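Local coordinates for protein afamin (Homo sapiens, PDB 6FAK) that carries hydrophobic molecules in body fluids, binds vitamin E and keeps lipidated Wnt proteins soluble and active, at residues A[235-240]-A[261-266]. Numbering follows the deposited sequence.
Sequences ISLVED and SKVMNH
Lys262 reaches Asp240 with an extended side chain that crosses that of Asp240 at about a right angle; NZ stops 4.0 Å from Asp240 OD1, a long salt bridge. One residue on, Val263 sets CG2 against the backbone of Asp240, 3.6 Å from its O, while CG1 makes an apolar contact with Leu237 CD1. His266 carries most of the rest. CG stands anti to its backbone N (chi1 -168°), and the ring reaches helix 231-250, where His266 ND1 donates to Asp240 OD2 over 2.6 Å. That bond is almost straight and lies in the ring plane, yet it meets OD2 on the anti side, 35° out of the carboxylate plane. Leu237 CD1 lies over one ring face, offset toward the rim, in a CH-pi contact 4.2 Å from the centroid, and Ser236 OG sits at the edge, 3.3 Å from His266 CE1. Glu233 accepts a hydrogen bond from NE2, so carboxylates hold both ring nitrogens, which would probably favour a protonated imidazole. Segments 235-240 and 261-266 run nearly antiparallel (162°), on helices 231-250 and 253-268, which form a helical hairpin within the hydrophobic-ligand pocket region of the second albumin domain; Leu237 also packs on helix 216-225, and Met264 on helix 288-295.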
loop_
_atom_site.group_PDB
_atom_site.type_symbol
_atom_site.label_atom_id
_atom_site.label_comp_id
_atom_site.label_asym_id
_atom_site.label_seq_id
_atom_site.Cartn_x
_atom_site.Cartn_y
_atom_site.Cartn_z
ATOM N N ILE A 235 21.410 8.042 -10.308
ATOM C CA ILE A 235 20.953 7.187 -11.409
ATOM C C ILE A 235 21.389 5.753 -11.185
ATOM O O ILE A 235 20.596 4.844 -11.337
ATOM C CB ILE A 235 21.356 7.697 -12.814
ATOM C CG1 ILE A 235 20.634 9.003 -13.111
ATOM C CG2 ILE A 235 21.099 6.658 -13.897
ATOM C CD1 ILE A 235 19.134 8.987 -13.026
ATOM N N SER A 236 22.600 5.559 -10.717
ATOM C CA SER A 236 23.083 4.233 -10.402
ATOM C C SER A 236 22.246 3.530 -9.304
ATOM O O SER A 236 21.892 2.335 -9.432
ATOM C CB SER A 236 24.567 4.310 -10.006
ATOM O OG SER A 236 25.059 3.012 -9.838
ATOM N N LEU A 237 21.881 4.296 -8.281
ATOM C CA LEU A 237 21.071 3.799 -7.176
ATOM C C LEU A 237 19.650 3.477 -7.654
ATOM O O LEU A 237 19.083 2.459 -7.268
ATOM C CB LEU A 237 21.050 4.811 -6.039
ATOM C CG LEU A 237 20.335 4.496 -4.742
ATOM C CD1 LEU A 237 20.873 3.197 -4.133
ATOM C CD2 LEU A 237 20.448 5.659 -3.776
ATOM N N VAL A 238 19.098 4.352 -8.484
ATOM C CA VAL A 238 17.794 4.158 -9.071
ATOM C C VAL A 238 17.722 2.853 -9.865
ATOM O O VAL A 238 16.691 2.164 -9.786
ATOM C CB VAL A 238 17.353 5.337 -9.930
ATOM C CG1 VAL A 238 16.170 4.981 -10.852
ATOM C CG2 VAL A 238 17.017 6.517 -9.042
ATOM N N GLU A 239 18.780 2.514 -10.606
ATOM C CA GLU A 239 18.862 1.212 -11.292
ATOM C C GLU A 239 18.760 0.013 -10.347
ATOM O O GLU A 239 18.002 -0.932 -10.638
ATOM C CB GLU A 239 20.143 1.094 -12.148
ATOM C CG GLU A 239 20.122 1.996 -13.359
ATOM C CD GLU A 239 19.617 1.287 -14.597
ATOM O OE1 GLU A 239 18.727 0.404 -14.495
ATOM O OE2 GLU A 239 20.133 1.590 -15.692
ATOM N N ASP A 240 19.463 0.078 -9.215
ATOM C CA ASP A 240 19.373 -0.944 -8.189
ATOM C C ASP A 240 17.967 -1.021 -7.560
ATOM O O ASP A 240 17.420 -2.136 -7.382
ATOM C CB ASP A 240 20.425 -0.751 -7.095
ATOM C CG ASP A 240 21.872 -1.057 -7.553
ATOM O OD1 ASP A 240 22.117 -1.616 -8.643
ATOM O OD2 ASP A 240 22.802 -0.709 -6.787
ATOM N N SER A 261 19.211 -6.083 -0.096
ATOM C CA SER A 261 20.539 -6.017 0.494
ATOM C C SER A 261 21.540 -5.260 -0.415
ATOM O O SER A 261 22.317 -4.422 0.048
ATOM C CB SER A 261 21.040 -7.420 0.833
ATOM O OG SER A 261 22.401 -7.367 1.161
ATOM N N LYS A 262 21.482 -5.503 -1.709
ATOM C CA LYS A 262 22.294 -4.728 -2.659
ATOM C C LYS A 262 22.035 -3.204 -2.570
ATOM O O LYS A 262 22.976 -2.417 -2.557
ATOM C CB LYS A 262 22.048 -5.221 -4.084
ATOM C CG LYS A 262 22.961 -4.606 -5.155
ATOM C CD LYS A 262 22.753 -5.285 -6.502
ATOM C CE LYS A 262 23.821 -4.879 -7.509
ATOM N NZ LYS A 262 23.511 -5.325 -8.908
ATOM N N VAL A 263 20.770 -2.785 -2.549
ATOM C CA VAL A 263 20.428 -1.381 -2.450
ATOM C C VAL A 263 21.033 -0.762 -1.140
ATOM O O VAL A 263 21.703 0.298 -1.185
ATOM C CB VAL A 263 18.900 -1.155 -2.574
ATOM C CG1 VAL A 263 18.482 0.230 -2.147
ATOM C CG2 VAL A 263 18.406 -1.412 -4.006
ATOM N N MET A 264 20.876 -1.460 -0.017
ATOM C CA MET A 264 21.334 -0.944 1.278
ATOM C C MET A 264 22.856 -0.861 1.329
ATOM O O MET A 264 23.420 0.160 1.777
ATOM C CB MET A 264 20.765 -1.796 2.423
ATOM C CG MET A 264 19.250 -1.823 2.446
ATOM S SD MET A 264 18.542 -0.175 2.284
ATOM C CE MET A 264 16.798 -0.543 2.148
ATOM N N ASN A 265 23.503 -1.888 0.799
ATOM C CA ASN A 265 24.947 -1.881 0.616
ATOM C C ASN A 265 25.430 -0.765 -0.313
ATOM O O ASN A 265 26.420 -0.105 0.012
ATOM C CB ASN A 265 25.460 -3.256 0.163
ATOM C CG ASN A 265 25.268 -4.344 1.258
ATOM O OD1 ASN A 265 24.889 -4.050 2.417
ATOM N ND2 ASN A 265 25.508 -5.605 0.884
ATOM N N HIS A 266 24.767 -0.561 -1.451
ATOM C CA HIS A 266 25.048 0.606 -2.335
ATOM C C HIS A 266 24.950 1.953 -1.562
ATOM O O HIS A 266 25.873 2.759 -1.576
ATOM C CB HIS A 266 24.096 0.605 -3.528
ATOM C CG HIS A 266 24.451 1.555 -4.622
ATOM N ND1 HIS A 266 24.133 1.297 -5.932
ATOM C CD2 HIS A 266 25.096 2.747 -4.622
ATOM C CE1 HIS A 266 24.569 2.279 -6.695
ATOM N NE2 HIS A 266 25.153 3.173 -5.923
#